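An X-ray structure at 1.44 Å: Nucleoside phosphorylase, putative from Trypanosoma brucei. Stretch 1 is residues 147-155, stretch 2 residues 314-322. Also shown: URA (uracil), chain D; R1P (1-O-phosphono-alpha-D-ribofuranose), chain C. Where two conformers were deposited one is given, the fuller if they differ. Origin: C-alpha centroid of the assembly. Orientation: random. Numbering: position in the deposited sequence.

Stretch 1 147-155: GTCGSPAES
Stretch 2 (314-322) VVVSKRVGE

Residues 147-151 and 314-318 are neighbouring parallel strands, with axes 4.5 Å apart at closest approach and N-to-C directions 48° apart. The register pairs T148 with V314 (CA-CA 4.6 Å), C149 with V315 (5.0 Å), G150 with S317 (4.5 Å) and S151 with K318 (5.4 Å). It slips by one residue at a beta bulge, where V316 is the extra residue, with phi/psi -105/-7. All other strand residues are extended.

Backbone hydrogen bonds carry the pairing. V314 N donates to G147 O (2.8 Å), and C149 N to V314 O (2.9 Å). At the bulge C149 O accepts from V316 N (2.9 Å) and, weakly, from S317 N (3.4 Å). S151 N then donates to S317 O (3.0 Å), and R319 N to S151 O (3.3 Å), one residue past the second strand.

Side chains alternate between faces except at the bulge, where V316 points sideways. T148, V314 and S317 share one face; C149, V315, S151 and K318 share the other. C149 SG (chi1 p) packs on V315 CG2 at 3.8 Å, and S151 CB (t) lies 3.8 Å from V315 CG1. S151 OG accepts from A153 N (3.1 Å). V320 (m) points toward the first stretch; its CG1 is 3.5 Å from P152 O and its CG2 3.6 Å from E154 CA.

Charged groups close the far end. K318 (m at all four chi angles) curls so that NZ forms a salt bridge with E322 OE1 (2.7 Å) and a weak hydrogen bond to E154 O (3.4 Å). G321 has positive phi (65°), which favours glycine; a CB would clash with E154 OE1.

Ligands line the T148 face. T148 OG1 (chi1 p) donates to R1P O3P (2.8 Å). G150 suits its place against uracil: a CB would clash with URA O4. The contact buries 618 Å², both sides summed; E154 OE1 is buried by it without a polar partner, 4.1 Å from K318 NZ, beyond a salt bridge.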

# COMPACT_ATOMS: atom_id res chain seq x y z
N GLY A 147 -10.52 7.84 8.94
CA GLY A 147 -10.59 7.28 7.62
C GLY A 147 -11.99 7.02 7.12
O GLY A 147 -12.97 7.53 7.66
N THR A 148 -12.06 6.26 6.03
CA THR A 148 -13.33 5.75 5.52
C THR A 148 -13.24 4.24 5.54
O THR A 148 -12.15 3.69 5.60
CB THR A 148 -13.64 6.25 4.09
OG1 THR A 148 -12.62 5.81 3.18
CG2 THR A 148 -13.78 7.79 4.07
N CYS A 149 -14.37 3.57 5.51
CA CYS A 149 -14.34 2.11 5.60
C CYS A 149 -15.60 1.47 5.09
O CYS A 149 -16.60 2.15 4.78
CB CYS A 149 -14.12 1.70 7.06
SG CYS A 149 -15.56 2.12 8.12
N GLY A 150 -15.57 0.14 4.98
CA GLY A 150 -16.78 -0.65 4.79
C GLY A 150 -17.22 -1.26 6.10
O GLY A 150 -16.42 -1.33 7.04
N SER A 151 -18.50 -1.64 6.18
CA SER A 151 -18.98 -2.41 7.34
C SER A 151 -19.72 -3.67 6.89
O SER A 151 -20.62 -3.59 6.06
CB SER A 151 -19.90 -1.59 8.24
OG SER A 151 -20.41 -2.40 9.29
N PRO A 152 -19.34 -4.82 7.46
CA PRO A 152 -20.04 -6.09 7.26
C PRO A 152 -21.16 -6.33 8.27
O PRO A 152 -21.81 -7.37 8.22
CB PRO A 152 -18.92 -7.10 7.50
CG PRO A 152 -18.15 -6.49 8.57
CD PRO A 152 -18.12 -5.03 8.27
N ALA A 153 -21.36 -5.38 9.19
CA ALA A 153 -22.34 -5.52 10.27
C ALA A 153 -23.69 -4.94 9.88
O ALA A 153 -23.78 -3.77 9.51
CB ALA A 153 -21.84 -4.79 11.50
N GLU A 154 -24.74 -5.75 9.97
CA GLU A 154 -26.07 -5.27 9.58
C GLU A 154 -26.51 -4.09 10.43
O GLU A 154 -27.10 -3.15 9.93
CB GLU A 154 -27.12 -6.40 9.62
CG GLU A 154 -28.59 -5.96 9.56
CD GLU A 154 -28.92 -4.92 8.48
OE1 GLU A 154 -28.08 -4.68 7.57
OE2 GLU A 154 -30.03 -4.34 8.54
N SER A 155 -26.19 -4.13 11.72
CA SER A 155 -26.63 -3.09 12.64
C SER A 155 -25.99 -1.72 12.37
O SER A 155 -26.59 -0.69 12.65
CB SER A 155 -26.34 -3.53 14.08
OG SER A 155 -24.95 -3.69 14.29
N VAL A 314 -15.34 6.61 8.91
CA VAL A 314 -16.70 6.82 8.45
C VAL A 314 -17.11 5.66 7.53
O VAL A 314 -16.39 5.33 6.58
CB VAL A 314 -16.83 8.19 7.72
CG1 VAL A 314 -18.25 8.42 7.18
CG2 VAL A 314 -16.43 9.35 8.64
N VAL A 315 -18.29 5.09 7.78
CA VAL A 315 -18.77 3.95 6.99
C VAL A 315 -19.33 4.46 5.67
O VAL A 315 -20.40 5.05 5.64
CB VAL A 315 -19.81 3.11 7.76
CG1 VAL A 315 -20.39 1.95 6.91
CG2 VAL A 315 -19.21 2.58 9.04
N VAL A 316 -18.58 4.27 4.59
CA VAL A 316 -18.99 4.73 3.26
C VAL A 316 -19.47 3.60 2.34
O VAL A 316 -19.97 3.85 1.25
CB VAL A 316 -17.87 5.50 2.55
CG1 VAL A 316 -17.44 6.72 3.37
CG2 VAL A 316 -16.67 4.58 2.28
N SER A 317 -19.32 2.36 2.80
CA SER A 317 -19.79 1.22 2.03
C SER A 317 -20.47 0.24 2.97
O SER A 317 -19.88 -0.23 3.94
CB SER A 317 -18.64 0.52 1.32
OG SER A 317 -19.10 -0.65 0.67
N LYS A 318 -21.74 -0.04 2.71
CA LYS A 318 -22.45 -1.05 3.45
C LYS A 318 -22.46 -2.24 2.53
O LYS A 318 -23.01 -2.20 1.44
CB LYS A 318 -23.88 -0.62 3.81
CG LYS A 318 -23.98 0.25 5.07
CD LYS A 318 -23.47 -0.43 6.36
CE LYS A 318 -24.22 -1.71 6.75
NZ LYS A 318 -25.50 -1.45 7.47
N ARG A 319 -21.78 -3.28 2.99
CA ARG A 319 -21.56 -4.46 2.21
C ARG A 319 -22.72 -5.45 2.44
O ARG A 319 -22.86 -6.42 1.71
CB ARG A 319 -20.20 -5.06 2.59
CG ARG A 319 -18.98 -4.07 2.44
CD ARG A 319 -18.51 -3.92 0.99
NE ARG A 319 -18.35 -5.20 0.28
CZ ARG A 319 -17.27 -5.98 0.34
NH1 ARG A 319 -16.21 -5.63 1.07
NH2 ARG A 319 -17.24 -7.13 -0.33
N VAL A 320 -23.54 -5.17 3.46
CA VAL A 320 -24.78 -5.91 3.73
C VAL A 320 -25.94 -4.92 3.84
O VAL A 320 -25.71 -3.71 3.94
CB VAL A 320 -24.70 -6.72 5.05
CG1 VAL A 320 -23.45 -7.60 5.08
CG2 VAL A 320 -24.73 -5.77 6.25
N GLY A 321 -27.17 -5.42 3.82
CA GLY A 321 -28.35 -4.58 4.06
C GLY A 321 -28.60 -3.50 3.02
O GLY A 321 -29.37 -3.71 2.07
N GLU A 322 -27.97 -2.34 3.19
CA GLU A 322 -28.09 -1.25 2.22
C GLU A 322 -27.44 -1.64 0.89
O GLU A 322 -27.97 -1.33 -0.18
CB GLU A 322 -27.47 0.05 2.74
CG GLU A 322 -28.28 0.76 3.83
CD GLU A 322 -28.05 0.21 5.24
OE1 GLU A 322 -27.14 -0.63 5.43
OE2 GLU A 322 -28.77 0.64 6.17
N1 URA D . -12.52 1.66 2.34
C2 URA D . -12.21 0.35 2.31
O2 URA D . -11.02 -0.06 2.47
N3 URA D . -13.17 -0.55 2.09
C4 URA D . -14.44 -0.17 1.89
O4 URA D . -15.30 -1.05 1.70
C5 URA D . -14.78 1.17 1.91
C6 URA D . -13.77 2.09 2.14
C5 R1P C . -9.60 2.87 -0.03
O5 R1P C . -10.61 3.54 -0.80
C4 R1P C . -9.04 3.79 1.04
O4 R1P C . -10.09 4.40 1.81
C1 R1P C . -9.95 4.07 3.20
C2 R1P C . -9.14 2.77 3.17
O2 R1P C . -8.53 2.36 4.42
C3 R1P C . -8.16 3.05 2.03
O3 R1P C . -7.08 3.92 2.42
O1 R1P C . -9.38 5.15 4.00
P R1P C . -9.05 6.67 3.57
O1P R1P C . -7.95 6.42 2.53
O2P R1P C . -8.53 7.31 4.85
O3P R1P C . -10.26 7.31 2.97